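Local coordinates for protein putative TetR family transcriptional regulator (Streptomyces coelicolor A3, PDB 3BQY) that probably binds operator DNA as a dimeric TetR-family transcriptional regulator, most likely a repressor, at residues 26-31 against 37-42; 8-13 against 30-35; 122-127 against 201-206; 76-81 against 194-199. All blocks are in the same frame, centred on the assembly; numbering follows the deposited sequence. Where two conformers were deposited one is given.

Contact 1. Residues 26-31 against 37-42; sequences RRLAQA and GALYRY
L39 turns CG away from its carbonyl carbon and beside its backbone N (chi1 -69°), and with chi2 extended at -179° the CD1 methyl reaches straight out of helix 36-42 toward helix 25-32. L28 does the reverse: CG stands anti to the backbone N (chi1 -171°), which brings CB and CG of its isobutyl group alongside that methyl. The contact rests on this one methyl. L39 CD1 lies 3.8 Å from L28 CG and about as far from L28 CB, the two leucines meeting at a slant. The same methyl dips to the helix backbone, where the A29 N to L39 CD1 distance is 3.6 Å, and touches the small side chain of the alanine, A29 CB to L39 CD1 being 4.0 Å. The methyl thus rests against two successive residues of the helix, L28 and A29, and the alanine lets the backbones draw close, with A29 CA and L39 CA 7.0 Å apart. L28, A29 and L39 are all buried, and the attraction between them is purely apolar. L39 also leans on T7 of helix 4-18 and on M25 and M32 of helix 25-32, while L28 packs on T7 and T10, so both leucines belong to the core shared by the first three helices. Two short helices joined by a tight turn and packed through buried apolar side chains are what is expected of the helix-turn-helix predicted for residues 24-43.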
# COMPACT_ATOMS: atom_id res chain seq x y z
N ARG A 26 -3.95 -26.88 2.21
CA ARG A 26 -3.81 -28.17 1.53
C ARG A 26 -2.48 -28.25 0.77
O ARG A 26 -1.79 -29.27 0.84
CB ARG A 26 -5.00 -28.46 0.60
CG ARG A 26 -6.32 -28.55 1.39
CD ARG A 26 -7.51 -29.03 0.58
NE ARG A 26 -8.79 -28.78 1.25
CZ ARG A 26 -9.31 -29.58 2.19
NH1 ARG A 26 -8.67 -30.69 2.57
NH2 ARG A 26 -10.49 -29.26 2.75
N ARG A 27 -2.15 -27.18 0.05
CA ARG A 27 -0.88 -27.10 -0.72
C ARG A 27 0.31 -27.25 0.22
O ARG A 27 1.26 -27.95 -0.08
CB ARG A 27 -0.79 -25.77 -1.49
CG ARG A 27 0.45 -25.56 -2.35
CD ARG A 27 0.39 -26.38 -3.63
NE ARG A 27 1.70 -26.40 -4.30
CZ ARG A 27 2.69 -27.25 -4.01
NH1 ARG A 27 3.82 -27.22 -4.71
NH2 ARG A 27 2.55 -28.15 -3.03
N LEU A 28 0.25 -26.55 1.36
CA LEU A 28 1.26 -26.66 2.41
C LEU A 28 1.34 -28.06 3.00
O LEU A 28 2.44 -28.55 3.25
CB LEU A 28 0.95 -25.64 3.54
CG LEU A 28 1.97 -25.41 4.65
CD1 LEU A 28 3.37 -25.22 4.11
CD2 LEU A 28 1.53 -24.17 5.45
N ALA A 29 0.19 -28.69 3.25
CA ALA A 29 0.16 -30.08 3.71
C ALA A 29 0.82 -31.03 2.69
O ALA A 29 1.58 -31.92 3.07
CB ALA A 29 -1.29 -30.52 4.00
N GLN A 30 0.51 -30.84 1.40
CA GLN A 30 1.10 -31.68 0.33
C GLN A 30 2.62 -31.49 0.37
O GLN A 30 3.36 -32.46 0.35
CB GLN A 30 0.51 -31.37 -1.08
CG GLN A 30 -0.99 -31.76 -1.29
CD GLN A 30 -1.70 -30.94 -2.39
OE1 GLN A 30 -1.02 -30.13 -3.09
NE2 GLN A 30 -3.10 -31.16 -2.54
N ALA A 31 3.06 -30.23 0.48
CA ALA A 31 4.49 -29.89 0.54
C ALA A 31 5.25 -30.55 1.70
O ALA A 31 6.41 -30.91 1.53
CB ALA A 31 4.68 -28.37 0.58
N GLY A 37 -5.30 -31.56 8.34
CA GLY A 37 -5.72 -31.65 9.74
C GLY A 37 -4.58 -31.33 10.70
O GLY A 37 -4.77 -30.60 11.66
N ALA A 38 -3.40 -31.87 10.41
CA ALA A 38 -2.21 -31.65 11.23
C ALA A 38 -1.86 -30.17 11.34
O ALA A 38 -1.59 -29.69 12.43
CB ALA A 38 -1.03 -32.43 10.68
N LEU A 39 -1.89 -29.46 10.21
CA LEU A 39 -1.52 -28.05 10.16
C LEU A 39 -2.44 -27.19 10.98
O LEU A 39 -2.02 -26.18 11.55
CB LEU A 39 -1.53 -27.53 8.73
CG LEU A 39 -0.47 -28.07 7.81
CD1 LEU A 39 -0.69 -27.40 6.48
CD2 LEU A 39 0.88 -27.70 8.36
N TYR A 40 -3.72 -27.57 10.98
CA TYR A 40 -4.74 -26.83 11.70
C TYR A 40 -4.60 -26.95 13.23
O TYR A 40 -5.22 -26.18 13.96
CB TYR A 40 -6.13 -27.28 11.24
CG TYR A 40 -6.51 -26.69 9.91
CD1 TYR A 40 -6.74 -25.31 9.77
CD2 TYR A 40 -6.62 -27.49 8.78
CE1 TYR A 40 -7.11 -24.77 8.54
CE2 TYR A 40 -6.97 -26.95 7.54
CZ TYR A 40 -7.21 -25.60 7.43
OH TYR A 40 -7.54 -25.09 6.21
N ARG A 41 -3.80 -27.92 13.69
CA ARG A 41 -3.44 -28.00 15.10
C ARG A 41 -2.40 -26.94 15.49
O ARG A 41 -2.36 -26.50 16.63
CB ARG A 41 -2.97 -29.41 15.47
CG ARG A 41 -4.12 -30.41 15.53
CD ARG A 41 -3.71 -31.75 16.17
NE ARG A 41 -2.92 -32.59 15.26
CZ ARG A 41 -3.43 -33.60 14.54
NH1 ARG A 41 -4.72 -33.90 14.61
NH2 ARG A 41 -2.63 -34.30 13.74
N TYR A 42 -1.57 -26.53 14.53
CA TYR A 42 -0.56 -25.49 14.74
C TYR A 42 -1.06 -24.09 14.41
O TYR A 42 -0.68 -23.12 15.06
CB TYR A 42 0.73 -25.81 13.98
CG TYR A 42 1.36 -27.08 14.50
CD1 TYR A 42 2.18 -27.06 15.65
CD2 TYR A 42 1.10 -28.31 13.90
CE1 TYR A 42 2.74 -28.24 16.17
CE2 TYR A 42 1.65 -29.49 14.40
CZ TYR A 42 2.47 -29.45 15.53
OH TYR A 42 3.01 -30.63 16.03

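Contact 2. Residues 8-13 against 30-35; sequences VQTALD and QAMDVQ
T10 and M32, a selenomethionine, carry this contact between helix 4-18 and the C-terminal end of helix 25-32. Its tight part is the threonine methyl: T10 CG2 comes within 3.6 Å of M32 CG, and it also meets the methyl of A31 more loosely, T10 CG2 to A31 CB being 4.0 Å. With chi1 at -61° the methyl stands anti to the backbone N of T10 and faces the other helix, while OG1 lies beside that N. M32 bends at chi3 (76°), which curls its CE back to 3.9 Å from T10 OG1, a van der Waals approach. The outer side is looser. A31 is exposed, and its CB makes just that one longer approach to T10 CG2. D33, with positive phi, takes part in a Schellman motif that ends the helix; one of its bonds is D33 N to Q30 O, 3.2 Å. M32 and T10 are themselves partly exposed, so the packing lies near the surface. The hydroxyl of T10 is hydrogen-bonded within its own helix, to R6 O. With that polar end occupied, what the threonine offers across the contact is its hydrocarbon side, and the two helices are held here by dispersion and the burial of apolar surface.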
# COMPACT_ATOMS: atom_id res chain seq x y z
N VAL A 8 6.27 -22.55 9.02
CA VAL A 8 6.41 -21.20 8.50
C VAL A 8 7.48 -21.14 7.39
O VAL A 8 7.28 -20.50 6.36
CB VAL A 8 6.75 -20.16 9.61
CG1 VAL A 8 7.11 -18.80 8.99
CG2 VAL A 8 5.54 -20.01 10.57
N GLN A 9 8.59 -21.84 7.59
CA GLN A 9 9.66 -21.85 6.60
C GLN A 9 9.20 -22.51 5.30
O GLN A 9 9.46 -22.01 4.22
CB GLN A 9 10.91 -22.54 7.14
CG GLN A 9 12.13 -22.37 6.24
CD GLN A 9 12.43 -20.90 5.90
OE1 GLN A 9 12.81 -20.13 6.78
NE2 GLN A 9 12.24 -20.52 4.64
N THR A 10 8.54 -23.65 5.42
CA THR A 10 7.99 -24.35 4.25
C THR A 10 7.00 -23.46 3.48
O THR A 10 7.05 -23.38 2.24
CB THR A 10 7.39 -25.70 4.64
OG1 THR A 10 8.42 -26.51 5.23
CG2 THR A 10 6.82 -26.44 3.42
N ALA A 11 6.13 -22.77 4.21
CA ALA A 11 5.18 -21.84 3.63
C ALA A 11 5.87 -20.70 2.88
O ALA A 11 5.48 -20.36 1.76
CB ALA A 11 4.21 -21.32 4.70
N LEU A 12 6.92 -20.12 3.48
CA LEU A 12 7.72 -19.10 2.79
C LEU A 12 8.40 -19.65 1.52
O LEU A 12 8.50 -18.94 0.52
CB LEU A 12 8.78 -18.52 3.75
CG LEU A 12 8.18 -17.67 4.89
CD1 LEU A 12 9.25 -17.41 5.94
CD2 LEU A 12 7.59 -16.35 4.38
N ASP A 13 8.89 -20.89 1.58
CA ASP A 13 9.43 -21.57 0.40
C ASP A 13 8.38 -21.66 -0.71
O ASP A 13 8.64 -21.26 -1.84
CB ASP A 13 9.92 -22.98 0.77
CG ASP A 13 11.21 -22.96 1.60
OD1 ASP A 13 11.90 -21.92 1.61
OD2 ASP A 13 11.55 -24.01 2.21
N GLN A 30 0.51 -30.84 1.40
CA GLN A 30 1.10 -31.68 0.33
C GLN A 30 2.62 -31.49 0.37
O GLN A 30 3.36 -32.46 0.35
CB GLN A 30 0.51 -31.37 -1.08
CG GLN A 30 -0.99 -31.76 -1.29
CD GLN A 30 -1.70 -30.94 -2.39
OE1 GLN A 30 -1.02 -30.13 -3.09
NE2 GLN A 30 -3.10 -31.16 -2.54
N ALA A 31 3.06 -30.23 0.48
CA ALA A 31 4.49 -29.89 0.54
C ALA A 31 5.25 -30.55 1.70
O ALA A 31 6.41 -30.91 1.53
CB ALA A 31 4.68 -28.37 0.58
N MSE A 32 4.60 -30.70 2.85
CA MSE A 32 5.24 -31.29 4.03
C MSE A 32 4.88 -32.76 4.25
O MSE A 32 5.27 -33.35 5.27
CB MSE A 32 4.86 -30.52 5.29
CG MSE A 32 4.95 -29.02 5.13
SE MSE A 32 4.52 -28.13 6.80
CE MSE A 32 6.22 -28.47 7.71
N ASP A 33 4.13 -33.34 3.31
CA ASP A 33 3.69 -34.73 3.41
C ASP A 33 3.01 -35.00 4.76
O ASP A 33 3.37 -35.94 5.48
CB ASP A 33 4.87 -35.68 3.15
CG ASP A 33 4.43 -37.07 2.70
OD1 ASP A 33 3.33 -37.53 3.07
OD2 ASP A 33 5.22 -37.72 1.98
N VAL A 34 2.05 -34.15 5.12
CA VAL A 34 1.17 -34.39 6.27
C VAL A 34 -0.29 -34.23 5.82
O VAL A 34 -0.54 -33.95 4.65
CB VAL A 34 1.49 -33.46 7.48
CG1 VAL A 34 2.84 -33.81 8.09
CG2 VAL A 34 1.43 -31.95 7.08
N GLN A 35 -1.24 -34.45 6.73
CA GLN A 35 -2.66 -34.20 6.45
C GLN A 35 -2.95 -32.76 6.81
O GLN A 35 -2.34 -32.25 7.75
CB GLN A 35 -3.53 -35.09 7.33
CG GLN A 35 -3.33 -36.58 7.11
CD GLN A 35 -4.12 -37.11 5.93
OE1 GLN A 35 -5.16 -37.75 6.10
NE2 GLN A 35 -3.62 -36.85 4.71

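Contact 3. Residues 122-127 against 201-206; sequences AGFGDG and DGLRAV
The turn between helix 106-121 and helix 126-151 carries F124, whose ring plugs against the C-terminal turns of helix 188-206 in the tetracycline-repressor-like C-terminal domain. The ring arrives edge first. F124 CE2 is 3.3 Å from L203 O and F124 CZ is 3.5 Å from the same oxygen, so a C-H edge faces a backbone carbonyl near the ring plane. The leucine side chain crosses the phenyl at about a right angle: F124 CE2 to L203 CD2 measures 3.9 Å, and L203 CB lies equally close to F124 CZ. V206 adds a more distant methyl at the same edge, F124 CE2 to V206 CG2 being 4.3 Å. The chain reaches this position through a Schellman motif, G123 leaving helix 106-121 with a positive phi of 106°, at which a CB would jam against the preceding carbonyl O; G125 then serves as the N-cap of helix 126-151. F124 is thus the one large apolar side chain of a glycine-flanked turn, directed inward with chi1 at -69°. W73 of helix 73-89 meets its ring edge-to-face and also packs on L203. From the second subunit, L198 rests on L203 and R197 on V206, which places the contact beside the dimer interface.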
# COMPACT_ATOMS: atom_id res chain seq x y z
N ALA A 122 15.30 12.58 18.64
CA ALA A 122 15.89 13.62 17.78
C ALA A 122 15.13 14.95 17.88
O ALA A 122 15.45 15.91 17.18
CB ALA A 122 15.90 13.15 16.33
N GLY A 123 14.13 15.00 18.76
CA GLY A 123 13.46 16.28 19.03
C GLY A 123 12.07 16.39 18.41
O GLY A 123 11.45 17.46 18.49
N PHE A 124 11.55 15.32 17.84
CA PHE A 124 10.14 15.35 17.39
C PHE A 124 9.19 15.13 18.56
O PHE A 124 9.44 14.26 19.41
CB PHE A 124 9.87 14.30 16.32
CG PHE A 124 10.55 14.61 15.03
CD1 PHE A 124 11.88 14.20 14.81
CD2 PHE A 124 9.90 15.35 14.05
CE1 PHE A 124 12.53 14.52 13.60
CE2 PHE A 124 10.55 15.68 12.85
CZ PHE A 124 11.86 15.25 12.63
N GLY A 125 8.08 15.89 18.57
CA GLY A 125 7.04 15.70 19.57
C GLY A 125 6.32 14.39 19.33
O GLY A 125 6.42 13.81 18.23
N ASP A 126 5.59 13.94 20.35
CA ASP A 126 4.87 12.64 20.32
C ASP A 126 4.00 12.49 19.07
O ASP A 126 4.04 11.46 18.42
CB ASP A 126 3.94 12.49 21.53
CG ASP A 126 4.70 12.30 22.85
OD1 ASP A 126 5.89 11.94 22.82
OD2 ASP A 126 4.08 12.58 23.91
N GLY A 127 3.15 13.48 18.80
CA GLY A 127 2.23 13.42 17.66
C GLY A 127 2.94 13.31 16.31
O GLY A 127 2.59 12.47 15.49
N ASP A 201 12.66 15.05 4.17
CA ASP A 201 12.69 16.51 3.98
C ASP A 201 11.47 17.16 4.63
O ASP A 201 11.58 18.21 5.26
CB ASP A 201 12.73 16.88 2.49
CG ASP A 201 14.12 16.71 1.88
OD1 ASP A 201 15.10 16.54 2.64
OD2 ASP A 201 14.24 16.75 0.64
N GLY A 202 10.31 16.54 4.45
CA GLY A 202 9.08 17.01 5.09
C GLY A 202 9.22 16.98 6.61
O GLY A 202 8.83 17.94 7.29
N LEU A 203 9.77 15.89 7.16
CA LEU A 203 10.01 15.83 8.61
C LEU A 203 10.98 16.91 9.07
O LEU A 203 10.77 17.52 10.15
CB LEU A 203 10.51 14.45 9.04
CG LEU A 203 9.39 13.40 9.04
CD1 LEU A 203 9.98 11.98 9.08
CD2 LEU A 203 8.45 13.69 10.24
N ARG A 204 12.03 17.18 8.28
CA ARG A 204 12.97 18.25 8.60
C ARG A 204 12.20 19.56 8.69
O ARG A 204 12.43 20.37 9.59
CB ARG A 204 14.08 18.36 7.54
CG ARG A 204 15.13 17.27 7.62
CD ARG A 204 16.09 17.29 6.41
NE ARG A 204 16.98 16.13 6.43
CZ ARG A 204 16.93 15.11 5.58
NH1 ARG A 204 16.06 15.09 4.59
NH2 ARG A 204 17.81 14.12 5.70
N ALA A 205 11.27 19.77 7.76
CA ALA A 205 10.48 21.00 7.76
C ALA A 205 9.58 21.14 8.98
O ALA A 205 9.43 22.24 9.51
CB ALA A 205 9.67 21.12 6.48
N VAL A 206 8.97 20.04 9.42
CA VAL A 206 8.05 20.13 10.57
C VAL A 206 8.76 20.06 11.92
O VAL A 206 8.16 20.43 12.93
CB VAL A 206 6.89 19.07 10.54
CG1 VAL A 206 6.10 19.15 9.24
CG2 VAL A 206 7.39 17.68 10.74

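Contact 4. Residues 76-81 against 194-199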
# COMPACT_ATOMS: atom_id res chain seq x y z
N ARG A 76 19.07 7.13 10.15
CA ARG A 76 18.60 5.93 10.85
C ARG A 76 17.14 5.60 10.48
O ARG A 76 16.76 4.43 10.36
CB ARG A 76 18.77 6.09 12.37
CG ARG A 76 20.26 6.22 12.74
CD ARG A 76 20.41 6.55 14.22
NE ARG A 76 20.02 5.40 15.05
CZ ARG A 76 19.39 5.47 16.23
NH1 ARG A 76 18.96 6.63 16.72
NH2 ARG A 76 19.13 4.35 16.90
N THR A 77 16.33 6.63 10.32
CA THR A 77 14.95 6.44 9.91
C THR A 77 14.93 5.82 8.50
O THR A 77 14.16 4.88 8.24
CB THR A 77 14.18 7.76 9.92
OG1 THR A 77 14.14 8.28 11.27
CG2 THR A 77 12.72 7.54 9.43
N ALA A 78 15.77 6.35 7.61
CA ALA A 78 15.87 5.80 6.25
C ALA A 78 16.30 4.32 6.29
O ALA A 78 15.78 3.53 5.51
CB ALA A 78 16.87 6.63 5.41
N ARG A 79 17.26 3.96 7.14
CA ARG A 79 17.72 2.56 7.20
C ARG A 79 16.60 1.62 7.64
O ARG A 79 16.48 0.52 7.13
CB ARG A 79 18.93 2.37 8.14
CG ARG A 79 20.23 2.90 7.52
CD ARG A 79 21.45 2.18 8.11
NE ARG A 79 21.48 2.35 9.56
CZ ARG A 79 22.12 3.32 10.20
NH1 ARG A 79 22.80 4.24 9.52
NH2 ARG A 79 22.06 3.38 11.52
N LEU A 80 15.77 2.07 8.58
CA LEU A 80 14.61 1.28 9.01
C LEU A 80 13.61 1.05 7.88
O LEU A 80 13.12 -0.07 7.70
CB LEU A 80 13.90 1.97 10.17
CG LEU A 80 14.57 1.85 11.55
CD1 LEU A 80 13.93 2.89 12.44
CD2 LEU A 80 14.37 0.42 12.14
N ALA A 81 13.27 2.12 7.15
CA ALA A 81 12.34 2.00 6.01
C ALA A 81 12.93 1.12 4.93
O ALA A 81 12.26 0.24 4.39
CB ALA A 81 12.02 3.40 5.43
N PHE A 194 13.59 8.28 -3.56
CA PHE A 194 13.04 9.60 -3.81
C PHE A 194 11.88 9.87 -2.85
O PHE A 194 11.79 10.95 -2.27
CB PHE A 194 12.57 9.72 -5.26
CG PHE A 194 12.00 11.06 -5.60
CD1 PHE A 194 12.85 12.12 -5.96
CD2 PHE A 194 10.63 11.28 -5.52
CE1 PHE A 194 12.31 13.38 -6.28
CE2 PHE A 194 10.09 12.52 -5.84
CZ PHE A 194 10.92 13.57 -6.22
N GLY A 195 10.97 8.90 -2.73
CA GLY A 195 9.80 9.07 -1.84
C GLY A 195 10.22 9.18 -0.39
O GLY A 195 9.69 10.00 0.36
N LEU A 196 11.20 8.38 0.01
CA LEU A 196 11.75 8.44 1.34
C LEU A 196 12.40 9.80 1.61
O LEU A 196 12.22 10.39 2.69
CB LEU A 196 12.78 7.27 1.48
CG LEU A 196 13.29 6.83 2.81
CD1 LEU A 196 12.11 6.69 3.84
CD2 LEU A 196 14.17 5.57 2.65
N ARG A 197 13.16 10.31 0.63
CA ARG A 197 13.74 11.65 0.71
C ARG A 197 12.67 12.72 0.91
O ARG A 197 12.83 13.62 1.73
CB ARG A 197 14.59 11.97 -0.54
CG ARG A 197 14.83 13.47 -0.78
CD ARG A 197 15.99 13.76 -1.77
NE ARG A 197 15.62 13.84 -3.19
CZ ARG A 197 15.98 14.85 -4.00
NH1 ARG A 197 15.62 14.83 -5.27
NH2 ARG A 197 16.69 15.88 -3.54
N LEU A 198 11.58 12.64 0.13
CA LEU A 198 10.45 13.60 0.31
C LEU A 198 9.94 13.59 1.78
O LEU A 198 9.75 14.66 2.38
CB LEU A 198 9.25 13.29 -0.60
CG LEU A 198 9.48 13.41 -2.10
CD1 LEU A 198 8.17 13.17 -2.85
CD2 LEU A 198 10.04 14.82 -2.43
N LEU A 199 9.68 12.39 2.31
CA LEU A 199 9.18 12.23 3.69
C LEU A 199 10.17 12.81 4.69
O LEU A 199 9.76 13.54 5.60
CB LEU A 199 8.89 10.74 4.04
CG LEU A 199 7.73 10.11 3.21
CD1 LEU A 199 7.56 8.56 3.48
CD2 LEU A 199 6.41 10.82 3.58
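Apolar packing accounts for all of the interaction between the side chains here, and L196 supplies one whole side of it. Its branched end is directed at helix 73-89 and straddles two alanines a turn apart. L196 CD1 touches A81 CB at 3.7 Å, the shortest approach, while L196 CD2 rests 4.0 Å from A78 CB. CG stands anti to the backbone N of L196 (chi1 -165°), and chi2 near 46° spreads the methyls so that CD1 meets A81 while CD2 lies chiefly against A78 and also reaches A81. The second kind of contact is with the backbone: L196 CD2 lies 3.9 Å from A78 O and 4.0 Å from A78 CA, so this methyl lies against the main chain itself. Small residues make this possible, for the CA atoms of A78 and L196 are only 6.9 Å apart. All three residues are buried. Among polar groups, T77 OG1 is satisfied by W73 O in its own helix although its CB faces the other helix; R79 points away, bonding to A64 O. Helix 126-151 closes one flank, with V136 and T140 on A81, and L200 of helix 188-206 adds to A78. Helix 188-206 also packs on the second subunit, L198 on S135 and L199 on L199 of the other chain, so L196 ties helix 73-89 to a helix of the dimer interface.

Overall arrangement
The contacts fall into two groups at opposite sides of the chain's centre. Contacts 1 and 2 lie 7 Å apart between centres and share helix 25-32: L28 CD1 packs on T10 CG2 at 3.7 Å, and A29 O probably accepts a hydrogen bond from V34 N at 3.1 Å, so the helix-turn-helix and helix 4-18 form one small core. Contacts 3 and 4 are 13 Å apart between centres, joined by helix 188-206, and both touch the second subunit. Between the groups, contact 2 comes closest to contact 4, about 17 Å between nearest atoms, whereas centres of contacts 1 and 3 are 47 Å apart, separating the predicted DNA-binding end from the dimerising domain.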